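Long-range contact in botulinum neurotoxin type G (Clostridium botulinum, PDB 3MPP), which binds the surface of nerve cells through its receptor-binding domain and delivers a protease light chain into the host cytosol: residues G38-I50 against F184-I198. The protein carries 4 engineered substitutions. Numbering follows the deposited sequence. Where two conformers were deposited one is given.
Sequences GQFKLNNSENSNI and FKLINCTDTTKFVWI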
loop_
_atom_site.group_PDB
_atom_site.type_symbol
_atom_site.label_atom_id
_atom_site.label_comp_id
_atom_site.label_asym_id
_atom_site.label_seq_id
_atom_site.Cartn_x
_atom_site.Cartn_y
_atom_site.Cartn_z
ATOM N N GLY A 38 -5.281 14.779 -1.875
ATOM C CA GLY A 38 -5.507 13.575 -2.649
ATOM C C GLY A 38 -4.103 13.006 -2.888
ATOM O O GLY A 38 -3.373 12.773 -1.931
ATOM N N GLN A 39 -3.705 12.788 -4.139
ATOM C CA GLN A 39 -2.377 12.228 -4.419
ATOM C C GLN A 39 -1.704 12.932 -5.579
ATOM O O GLN A 39 -2.380 13.337 -6.510
ATOM C CB GLN A 39 -2.478 10.736 -4.751
ATOM C CG GLN A 39 -3.268 9.914 -3.733
ATOM C CD GLN A 39 -3.372 8.441 -4.147
ATOM O OE1 GLN A 39 -2.965 8.055 -5.256
ATOM N NE2 GLN A 39 -3.914 7.617 -3.259
ATOM N N PHE A 40 -0.375 13.073 -5.539
ATOM C CA PHE A 40 0.333 13.587 -6.714
ATOM C C PHE A 40 1.561 12.783 -7.118
ATOM O O PHE A 40 2.230 12.177 -6.289
ATOM C CB PHE A 40 0.668 15.098 -6.615
ATOM C CG PHE A 40 1.682 15.449 -5.565
ATOM C CD1 PHE A 40 3.042 15.390 -5.843
ATOM C CD2 PHE A 40 1.276 15.895 -4.313
ATOM C CE1 PHE A 40 3.984 15.741 -4.887
ATOM C CE2 PHE A 40 2.213 16.240 -3.343
ATOM C CZ PHE A 40 3.578 16.171 -3.636
ATOM N N LYS A 41 1.843 12.809 -8.415
ATOM C CA LYS A 41 2.933 12.052 -9.004
ATOM C C LYS A 41 3.975 13.011 -9.586
ATOM O O LYS A 41 3.661 13.851 -10.433
ATOM C CB LYS A 41 2.372 11.158 -10.113
ATOM C CG LYS A 41 3.362 10.202 -10.778
ATOM C CD LYS A 41 2.610 9.491 -11.926
ATOM C CE LYS A 41 3.446 8.523 -12.719
ATOM N NZ LYS A 41 2.598 7.912 -13.796
ATOM N N LEU A 42 5.210 12.876 -9.125
ATOM C CA LEU A 42 6.350 13.586 -9.708
ATOM C C LEU A 42 7.040 12.701 -10.735
ATOM O O LEU A 42 7.462 11.590 -10.417
ATOM C CB LEU A 42 7.349 13.964 -8.616
ATOM C CG LEU A 42 6.829 14.822 -7.455
ATOM C CD1 LEU A 42 7.903 15.022 -6.405
ATOM C CD2 LEU A 42 6.329 16.168 -7.981
ATOM N N ASN A 43 7.146 13.205 -11.962
ATOM C CA ASN A 43 7.881 12.554 -13.043
ATOM C C ASN A 43 9.283 13.151 -13.117
ATOM O O ASN A 43 9.587 14.116 -12.410
ATOM C CB ASN A 43 7.158 12.770 -14.382
ATOM C CG ASN A 43 5.736 12.199 -14.389
ATOM O OD1 ASN A 43 4.765 12.889 -14.726
ATOM N ND2 ASN A 43 5.613 10.942 -14.015
ATOM N N ASN A 44 10.138 12.589 -13.971
ATOM C CA ASN A 44 11.516 13.051 -14.034
ATOM C C ASN A 44 11.695 14.156 -15.066
ATOM O O ASN A 44 12.254 13.933 -16.135
ATOM C CB ASN A 44 12.493 11.904 -14.316
ATOM C CG ASN A 44 13.938 12.305 -14.031
ATOM O OD1 ASN A 44 14.203 13.438 -13.619
ATOM N ND2 ASN A 44 14.872 11.388 -14.249
ATOM N N SER A 45 11.208 15.343 -14.729
ATOM C CA SER A 45 11.291 16.497 -15.614
ATOM C C SER A 45 11.264 17.781 -14.790
ATOM O O SER A 45 10.652 17.824 -13.714
ATOM C CB SER A 45 10.122 16.487 -16.608
ATOM O OG SER A 45 9.811 17.792 -17.072
ATOM N N GLU A 46 11.901 18.824 -15.300
ATOM C CA GLU A 46 11.889 20.114 -14.627
ATOM C C GLU A 46 10.474 20.665 -14.535
ATOM O O GLU A 46 10.178 21.476 -13.665
ATOM C CB GLU A 46 12.772 21.113 -15.379
ATOM C CG GLU A 46 14.231 20.776 -15.288
ATOM C CD GLU A 46 15.112 21.837 -15.917
ATOM O OE1 GLU A 46 14.576 22.775 -16.558
ATOM O OE2 GLU A 46 16.341 21.716 -15.768
ATOM N N ASN A 47 9.598 20.232 -15.436
ATOM C CA ASN A 47 8.219 20.726 -15.411
ATOM C C ASN A 47 7.298 19.936 -14.506
ATOM O O ASN A 47 6.110 20.261 -14.349
ATOM C CB ASN A 47 7.667 20.845 -16.821
ATOM C CG ASN A 47 8.230 22.059 -17.539
ATOM O OD1 ASN A 47 8.074 23.190 -17.068
ATOM N ND2 ASN A 47 8.915 21.833 -18.654
ATOM N N SER A 48 7.861 18.906 -13.890
ATOM C CA SER A 48 7.115 18.104 -12.935
ATOM C C SER A 48 7.530 18.554 -11.545
ATOM O O SER A 48 8.407 17.954 -10.915
ATOM C CB SER A 48 7.427 16.612 -13.105
ATOM O OG SER A 48 6.512 15.839 -12.331
ATOM N N ASN A 49 6.933 19.636 -11.074
ATOM C CA ASN A 49 7.353 20.196 -9.801
ATOM C C ASN A 49 6.220 20.913 -9.085
ATOM O O ASN A 49 5.251 21.349 -9.706
ATOM C CB ASN A 49 8.519 21.154 -10.006
ATOM C CG ASN A 49 8.078 22.469 -10.625
ATOM O OD1 ASN A 49 7.849 22.554 -11.831
ATOM N ND2 ASN A 49 7.935 23.495 -9.794
ATOM N N ILE A 50 6.354 21.014 -7.768
ATOM C CA ILE A 50 5.454 21.800 -6.940
ATOM C C ILE A 50 6.321 22.585 -5.990
ATOM O O ILE A 50 7.253 22.035 -5.395
ATOM C CB ILE A 50 4.543 20.913 -6.082
ATOM C CG1 ILE A 50 3.648 20.039 -6.964
ATOM C CG2 ILE A 50 3.701 21.765 -5.117
ATOM C CD1 ILE A 50 2.849 19.021 -6.178
ATOM N N PHE A 184 9.000 20.263 -4.317
ATOM C CA PHE A 184 8.730 18.860 -4.607
ATOM C C PHE A 184 9.131 18.625 -6.047
ATOM O O PHE A 184 8.515 19.180 -6.975
ATOM C CB PHE A 184 7.255 18.554 -4.394
ATOM C CG PHE A 184 6.794 18.786 -2.985
ATOM C CD1 PHE A 184 6.590 17.720 -2.126
ATOM C CD2 PHE A 184 6.579 20.071 -2.516
ATOM C CE1 PHE A 184 6.165 17.929 -0.822
ATOM C CE2 PHE A 184 6.153 20.293 -1.207
ATOM C CZ PHE A 184 5.951 19.219 -0.362
ATOM N N LYS A 185 10.183 17.832 -6.235
ATOM C CA LYS A 185 10.811 17.707 -7.543
ATOM C C LYS A 185 11.943 16.690 -7.487
ATOM O O LYS A 185 12.660 16.626 -6.501
ATOM C CB LYS A 185 11.380 19.077 -7.942
ATOM C CG LYS A 185 12.003 19.151 -9.304
ATOM C CD LYS A 185 12.635 20.528 -9.511
ATOM C CE LYS A 185 13.045 20.745 -10.960
ATOM N NZ LYS A 185 13.349 22.180 -11.230
ATOM N N LEU A 186 12.096 15.894 -8.542
ATOM C CA LEU A 186 13.225 14.972 -8.641
ATOM C C LEU A 186 14.491 15.729 -9.020
ATOM O O LEU A 186 14.537 16.357 -10.070
ATOM C CB LEU A 186 12.958 13.886 -9.688
ATOM C CG LEU A 186 12.142 12.650 -9.259
ATOM C CD1 LEU A 186 10.840 13.018 -8.549
ATOM C CD2 LEU A 186 11.858 11.757 -10.478
ATOM N N ILE A 187 15.514 15.664 -8.168
ATOM C CA ILE A 187 16.805 16.289 -8.472
ATOM C C ILE A 187 17.904 15.244 -8.584
ATOM O O ILE A 187 18.099 14.450 -7.657
ATOM C CB ILE A 187 17.237 17.294 -7.371
ATOM C CG1 ILE A 187 16.082 18.231 -6.983
ATOM C CG2 ILE A 187 18.482 18.079 -7.815
ATOM C CD1 ILE A 187 15.530 19.038 -8.131
ATOM N N ASN A 188 18.629 15.269 -9.701
ATOM C CA ASN A 188 19.740 14.347 -9.964
ATOM C C ASN A 188 19.322 12.900 -10.276
ATOM O O ASN A 188 20.135 11.974 -10.166
ATOM C CB ASN A 188 20.744 14.351 -8.806
ATOM C CG ASN A 188 21.248 15.739 -8.475
ATOM O OD1 ASN A 188 21.504 16.553 -9.371
ATOM N ND2 ASN A 188 21.389 16.026 -7.175
ATOM N N CYS A 189 18.070 12.693 -10.671
ATOM C CA CYS A 189 17.641 11.344 -11.034
ATOM C C CYS A 189 18.018 11.050 -12.488
ATOM O O CYS A 189 17.690 11.821 -13.385
ATOM C CB CYS A 189 16.134 11.175 -10.825
ATOM S SG CYS A 189 15.568 9.513 -11.231
ATOM N N THR A 190 18.694 9.931 -12.733
ATOM C CA THR A 190 19.200 9.655 -14.076
ATOM C C THR A 190 18.300 8.738 -14.922
ATOM O O THR A 190 18.546 8.527 -16.103
ATOM C CB THR A 190 20.633 9.083 -14.033
ATOM O OG1 THR A 190 20.634 7.879 -13.265
ATOM C CG2 THR A 190 21.593 10.092 -13.399
ATOM N N ASP A 191 17.244 8.215 -14.324
ATOM C CA ASP A 191 16.318 7.349 -15.043
ATOM C C ASP A 191 15.134 8.200 -15.506
ATOM O O ASP A 191 14.370 8.687 -14.678
ATOM C CB ASP A 191 15.883 6.216 -14.097
ATOM C CG ASP A 191 14.819 5.309 -14.698
ATOM O OD1 ASP A 191 14.358 5.584 -15.821
ATOM O OD2 ASP A 191 14.448 4.318 -14.031
ATOM N N THR A 192 14.999 8.421 -16.816
ATOM C CA THR A 192 13.965 9.338 -17.301
ATOM C C THR A 192 12.555 8.790 -17.090
ATOM O O THR A 192 11.588 9.524 -17.217
ATOM C CB THR A 192 14.141 9.720 -18.790
ATOM O OG1 THR A 192 14.123 8.534 -19.597
ATOM C CG2 THR A 192 15.475 10.476 -18.998
ATOM N N THR A 193 12.446 7.499 -16.769
ATOM C CA THR A 193 11.139 6.897 -16.546
ATOM C C THR A 193 10.710 6.950 -15.089
ATOM O O THR A 193 9.598 6.540 -14.768
ATOM C CB THR A 193 11.084 5.415 -17.002
ATOM O OG1 THR A 193 11.833 4.601 -16.086
ATOM C CG2 THR A 193 11.620 5.273 -18.420
ATOM N N LYS A 194 11.577 7.453 -14.212
ATOM C CA LYS A 194 11.295 7.431 -12.772
ATOM C C LYS A 194 10.103 8.306 -12.403
ATOM O O LYS A 194 9.871 9.362 -13.005
ATOM C CB LYS A 194 12.524 7.865 -11.948
ATOM C CG LYS A 194 12.367 7.656 -10.420
ATOM C CD LYS A 194 12.262 6.158 -10.063
ATOM C CE LYS A 194 13.623 5.456 -10.172
ATOM N NZ LYS A 194 13.501 3.957 -10.067
ATOM N N PHE A 195 9.336 7.855 -11.416
ATOM C CA PHE A 195 8.304 8.697 -10.837
ATOM C C PHE A 195 8.186 8.350 -9.368
ATOM O O PHE A 195 8.692 7.316 -8.934
ATOM C CB PHE A 195 6.958 8.518 -11.557
ATOM C CG PHE A 195 6.413 7.113 -11.488
ATOM C CD1 PHE A 195 5.622 6.713 -10.418
ATOM C CD2 PHE A 195 6.714 6.186 -12.483
ATOM C CE1 PHE A 195 5.126 5.407 -10.342
ATOM C CE2 PHE A 195 6.228 4.891 -12.413
ATOM C CZ PHE A 195 5.428 4.500 -11.335
ATOM N N VAL A 196 7.551 9.236 -8.608
ATOM C CA VAL A 196 7.296 9.013 -7.197
ATOM C C VAL A 196 5.902 9.532 -6.902
ATOM O O VAL A 196 5.549 10.622 -7.356
ATOM C CB VAL A 196 8.290 9.811 -6.295
ATOM C CG1 VAL A 196 8.140 9.375 -4.850
ATOM C CG2 VAL A 196 9.725 9.629 -6.763
ATOM N N TRP A 197 5.110 8.768 -6.149
ATOM C CA TRP A 197 3.791 9.244 -5.712
ATOM C C TRP A 197 3.899 9.741 -4.274
ATOM O O TRP A 197 4.572 9.122 -3.444
ATOM C CB TRP A 197 2.722 8.127 -5.788
ATOM C CG TRP A 197 2.170 7.866 -7.167
ATOM C CD1 TRP A 197 2.592 6.918 -8.067
ATOM C CD2 TRP A 197 1.075 8.552 -7.791
ATOM N NE1 TRP A 197 1.825 6.983 -9.217
ATOM C CE2 TRP A 197 0.885 7.970 -9.065
ATOM C CE3 TRP A 197 0.239 9.615 -7.393
ATOM C CZ2 TRP A 197 -0.099 8.423 -9.951
ATOM C CZ3 TRP A 197 -0.738 10.054 -8.264
ATOM C CH2 TRP A 197 -0.903 9.457 -9.533
ATOM N N ILE A 198 3.213 10.844 -3.978
ATOM C CA ILE A 198 3.187 11.411 -2.631
ATOM C C ILE A 198 1.748 11.767 -2.237
ATOM O O ILE A 198 0.960 12.193 -3.081
ATOM C CB ILE A 198 4.068 12.680 -2.556
ATOM C CG1 ILE A 198 5.548 12.304 -2.691
ATOM C CG2 ILE A 198 3.818 13.438 -1.249
ATOM C CD1 ILE A 198 6.443 13.466 -3.030
HETATM O O HOH W 1 10.426 16.265 -10.923
HETATM O O HOH W 2 9.613 10.247 -15.455
HETATM O O HOH W 3 16.095 14.434 -11.797
HETATM O O HOH W 4 13.118 17.507 -11.979
#
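Lys41 lies across the rings of Phe195 and Trp197, while Phe40 and Leu42, on the other face of strand 39-43, meet Ile198, Phe184 and Leu186: one strand serves two environments. Its backbone pairs antiparallel with strand 195-198, Phe40 with Ile198 and Leu42 with Val196 exchanging two hydrogen bonds each. After the turn from Ser45 to Ser48 the chain joins the other sheet of this jelly-roll-like N-terminal subdomain, where Ile50 pairs with Phe184.

Between the sheets the contacts are apolar. The Phe40 ring is sandwiched, with Ile198 CB over one face, toward the rim, and Ile50 CD1 over the centre of the opposite face. Its edge is turned to the face of Phe184 in an offset edge-to-face pair, planes at 86° and Phe40 CZ 3.7 Å from Phe184 CD1. Leu42 CB meets Leu186 CD1 at 3.6 Å.

On the face carrying Phe195 and Trp197, Lys41 is fully extended, CG anti to the backbone N (chi1 -175°), which carries it past both rings. Lys41 CB sits 3.5 Å from the centroid of the Trp197 six-membered ring, almost on its normal; Lys41 CE lies over the face of Phe195, and Lys41 NZ makes a cation-pi contact 4.6 Å from the Phe195 ring centroid. The ammonium also forms a salt bridge with Glu427 of the C-terminal subdomain.

The polar contacts gather at Asn44. Asn44 ND2 donates to Cys189 O (3.0 Å) and Asp191 O (2.8 Å), both nearly in the amide plane but each carbonyl met from above its own plane. Lys194 N reaches Asp191 O from the opposite face.

With both ND2 hydrogens engaged, the amide's rotation is fixed; through these bonds and bridging waters Asn44 links the 188-194 loop to the end of strand 39-43, beside the Leu42-Leu186 contact.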